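Local coordinates for delta-aminolevulinic acid dehydratase (Toxoplasma gondii ME49, PDB 3OBK), which catalyses the condensation of two molecules of 5-aminolevulinic acid to the pyrrole porphobilinogen, an early step of tetrapyrrole biosynthesis, at the interface of chains A and B and the interface of chains A and C. Residues are numbered along the deposited sequence; one frame, centred on the assembly and turned at random. Chains: chain A/B/C, Delta-aminolevulinic acid dehydratase.

Contact 1 and contact 2 lie about 46 Å apart, measured between the centres of their C-alpha atoms, yet both use the same short 3-10 helix, 23-27. In contact 1, chain B brings this helix and the residues just before it against helix 247-258 and a loop of chain A; in contact 2, chain A brings its own copy, followed by helix 30-36, against chain C. Each interface is two-fold symmetric, so helix 23-27 of chain A meets both chain B and chain C, with B:Asn26 in contact 1 and A:Asn26 in contact 2 taking part. This N-terminal segment thereby helps join neighbours in the octamer.

Contact 1: the interface of chains A and B. Residues chain A 187, 251; chain B 21-23, 26.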
# COMPACT_ATOMS: atom_id res chain seq x y z
N ASP A 187 -19.99 -22.79 -9.16
CA ASP A 187 -20.06 -21.71 -8.23
C ASP A 187 -20.56 -22.19 -6.90
O ASP A 187 -21.52 -22.94 -6.82
CB ASP A 187 -20.99 -20.63 -8.77
CG ASP A 187 -20.33 -19.83 -9.85
OD1 ASP A 187 -19.09 -19.72 -9.81
OD2 ASP A 187 -21.05 -19.33 -10.75
N ARG A 251 -11.17 -12.74 -7.55
CA ARG A 251 -12.56 -12.95 -7.24
C ARG A 251 -12.74 -14.40 -6.74
O ARG A 251 -13.33 -14.64 -5.70
CB ARG A 251 -13.40 -12.67 -8.48
CG ARG A 251 -14.80 -12.29 -8.19
CD ARG A 251 -15.65 -12.18 -9.47
NE ARG A 251 -17.06 -12.28 -9.10
CZ ARG A 251 -18.07 -12.38 -9.94
NH1 ARG A 251 -17.85 -12.38 -11.24
NH2 ARG A 251 -19.33 -12.47 -9.47
N ALA B 21 -23.28 -14.10 -5.74
CA ALA B 21 -22.24 -13.90 -6.74
C ALA B 21 -22.06 -15.22 -7.48
O ALA B 21 -21.95 -16.24 -6.83
CB ALA B 21 -20.93 -13.48 -6.09
N ARG B 22 -22.11 -15.22 -8.81
CA ARG B 22 -21.94 -16.45 -9.64
C ARG B 22 -20.96 -16.11 -10.75
O ARG B 22 -21.37 -15.63 -11.81
CB ARG B 22 -23.26 -16.93 -10.27
CG ARG B 22 -24.21 -17.68 -9.34
CD ARG B 22 -25.49 -18.20 -10.02
NE ARG B 22 -26.46 -18.66 -9.02
CZ ARG B 22 -26.59 -19.91 -8.57
NH1 ARG B 22 -25.85 -20.90 -9.05
NH2 ARG B 22 -27.48 -20.18 -7.64
N PRO B 23 -19.65 -16.32 -10.51
CA PRO B 23 -18.65 -15.99 -11.51
C PRO B 23 -18.87 -16.70 -12.84
O PRO B 23 -18.45 -16.21 -13.88
CB PRO B 23 -17.36 -16.47 -10.86
CG PRO B 23 -17.60 -16.35 -9.43
CD PRO B 23 -19.03 -16.63 -9.21
N ASN B 26 -20.15 -14.72 -15.95
CA ASN B 26 -19.23 -14.07 -16.86
C ASN B 26 -18.45 -15.04 -17.80
O ASN B 26 -17.50 -14.62 -18.50
CB ASN B 26 -18.32 -13.11 -16.07
CG ASN B 26 -19.08 -11.86 -15.56
OD1 ASN B 26 -20.18 -11.53 -16.05
ND2 ASN B 26 -18.49 -11.15 -14.60
O HOH W 1 -22.01 -12.29 -10.14
O HOH W 2 -20.23 -13.24 -12.78
O HOH W 3 -23.54 -20.59 -11.10
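B:Pro23 sits between two flat groups of chain A, the guanidinium of A:Arg251 on one side and the carboxylate of A:Asp187 on the other. The pyrrolidine ring lies nearly parallel to the guanidinium, its CG over the centre, 4.0 Å from A:Arg251 CZ; on the opposite face of the ring, CD is 3.5 Å from A:Asp187 CG. The carboxylate lies nearly parallel to the peptide group joining B:Arg22 to B:Pro23 and over one face of it: OD1 faces the ring carbon CD, while OD2 is above the B:Arg22 end, 3.2 Å from B:Arg22 CA. B:Ala21 adds its methyl group beside the guanidinium.

A:Arg251 reaches this position from helix 247-258 with CG anti to the backbone N (chi1 -156°) and the chain extended as far as NE, which carries the guanidinium out over the face of the proline. B:Asn26 meets its rim crosswise, the amide plane turned 58° from the guanidinium, with ND2 beside NH1.

Farther out, water takes over. Two molecules lie in the guanidinium plane at its edge and tie it to the backbone of one residue: NH2 to water 1 (2.8 Å from A:Arg251 NH2), which also meets the backbone N of B:Arg22, and NH1 to water 2, which lies 2.8 Å from B:Arg22 O. This pairing probably fixes the rotation of the guanidinium over the proline. On the A:Asp187 side, water 3 is 2.8 Å from A:Asp187 OD2 and lies in line with an N-H of B:Arg22 NH1 (170° at the hydrogen). The carboxylate and the B:Arg22 guanidinium are thus linked through water, and their opposite charges may add a modest attraction.

The patch holds the start of the 3-10 helix 23-27 of chain B against the body of chain A, and with its symmetric twin it contributes to octamer assembly.

Contact 2: the interface of chains A and C. Residues chain A 25-26, 32, 35-36; chain C 206, 262-263, 286.
A:Arg25 and C:Asp262 form a salt bridge that is also a nearly straight hydrogen bond, 2.8 Å from NE to the carboxylate OD1 (167° at the hydrogen). OD1 accepts with its syn lone pair and lies in the guanidinium plane, while the two flat groups are turned 75° apart. Next along the helix, A:Asn26 gives its amide ND2 to the main-chain O of C:Asp262 at 3.1 Å. That oxygen lies in the amide plane, although ND2 approaches it from outside the carbonyl plane. One aspartate is thus held at both its side chain and its backbone.

Alongside, C:Pro286 puts CG 3.7 Å from A:Val36 CG1. The extended C:Met263 side chain runs antiparallel alongside A:Asn26 and brings its methyl CE 4.0 Å from A:Val32 CG1.

Water and chain shape set these groups in place. The bend of A:Arg25 at chi3 (-72°) turns NE toward the carboxylate. Water 4 links its NH1 to OD1, 2.7 Å from C:Asp262 OD1, and water 5 joins A:Asn26 OD1 to C:Ser206 OG, 2.7 Å from that hydroxyl.

C:Asp262, C:Pro286 and C:Ser206 stand just before or at the starts of strands 263-267, 287-291 and 206-211. Helices 23-27 and 30-36 of chain A therefore pack against the end of the TIM barrel of chain C where its strands begin (their N-terminal ends), opposite the strand ends that carry the active site in this family.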
# COMPACT_ATOMS: atom_id res chain seq x y z
N ARG A 25 28.38 -10.14 -6.63
CA ARG A 25 29.08 -10.54 -5.42
C ARG A 25 28.28 -11.57 -4.60
O ARG A 25 28.84 -12.46 -4.01
CB ARG A 25 29.42 -9.33 -4.56
CG ARG A 25 30.67 -8.54 -4.99
CD ARG A 25 31.08 -7.54 -3.90
NE ARG A 25 30.15 -6.40 -3.83
CZ ARG A 25 30.42 -5.15 -4.20
NH1 ARG A 25 29.47 -4.24 -4.09
NH2 ARG A 25 31.61 -4.79 -4.70
N ASN A 26 26.96 -11.46 -4.58
CA ASN A 26 26.16 -12.45 -3.88
C ASN A 26 25.94 -13.70 -4.71
O ASN A 26 25.19 -14.57 -4.31
CB ASN A 26 24.82 -11.87 -3.43
CG ASN A 26 24.97 -10.83 -2.33
OD1 ASN A 26 25.97 -10.79 -1.62
ND2 ASN A 26 23.95 -9.99 -2.18
N VAL A 32 28.10 -18.63 -0.93
CA VAL A 32 27.39 -17.37 -0.80
C VAL A 32 26.01 -17.51 -1.41
O VAL A 32 25.03 -16.95 -0.89
CB VAL A 32 28.13 -16.17 -1.49
CG1 VAL A 32 27.35 -14.89 -1.33
CG2 VAL A 32 29.47 -15.97 -0.86
N LEU A 35 23.98 -19.06 1.28
CA LEU A 35 23.67 -18.15 2.38
C LEU A 35 22.46 -17.32 2.07
O LEU A 35 21.69 -17.04 2.97
CB LEU A 35 24.80 -17.17 2.67
CG LEU A 35 25.87 -17.44 3.71
CD1 LEU A 35 26.40 -16.08 4.10
CD2 LEU A 35 25.38 -18.20 4.92
N VAL A 36 22.33 -16.92 0.81
CA VAL A 36 21.28 -15.97 0.41
C VAL A 36 20.10 -16.60 -0.36
O VAL A 36 19.23 -15.87 -0.79
CB VAL A 36 21.86 -14.77 -0.45
CG1 VAL A 36 23.12 -14.21 0.15
CG2 VAL A 36 22.07 -15.16 -1.89
N SER C 206 33.17 -8.69 -0.38
CA SER C 206 31.80 -8.28 -0.01
C SER C 206 31.78 -7.48 1.27
O SER C 206 32.72 -7.54 2.06
CB SER C 206 30.90 -9.49 0.15
OG SER C 206 30.92 -10.25 -1.04
N ASP C 262 26.37 -5.45 0.49
CA ASP C 262 25.84 -6.71 -0.07
C ASP C 262 24.77 -7.39 0.79
O ASP C 262 23.89 -8.03 0.26
CB ASP C 262 26.99 -7.68 -0.30
CG ASP C 262 28.05 -7.12 -1.23
OD1 ASP C 262 27.74 -6.99 -2.45
OD2 ASP C 262 29.15 -6.80 -0.72
N MET C 263 24.89 -7.31 2.11
CA MET C 263 23.88 -7.85 3.03
C MET C 263 23.75 -6.90 4.22
O MET C 263 24.64 -6.12 4.50
CB MET C 263 24.28 -9.24 3.55
CG MET C 263 24.68 -10.22 2.47
SD MET C 263 25.19 -11.87 3.01
CE MET C 263 25.49 -12.59 1.40
N PRO C 286 19.94 -9.33 0.96
CA PRO C 286 19.87 -10.44 1.90
C PRO C 286 20.05 -10.02 3.35
O PRO C 286 20.86 -9.16 3.64
CB PRO C 286 21.01 -11.38 1.46
CG PRO C 286 21.30 -11.03 0.04
CD PRO C 286 20.87 -9.57 -0.15
O HOH W 4 26.35 -4.93 -3.49
O HOH W 5 28.55 -11.57 -1.21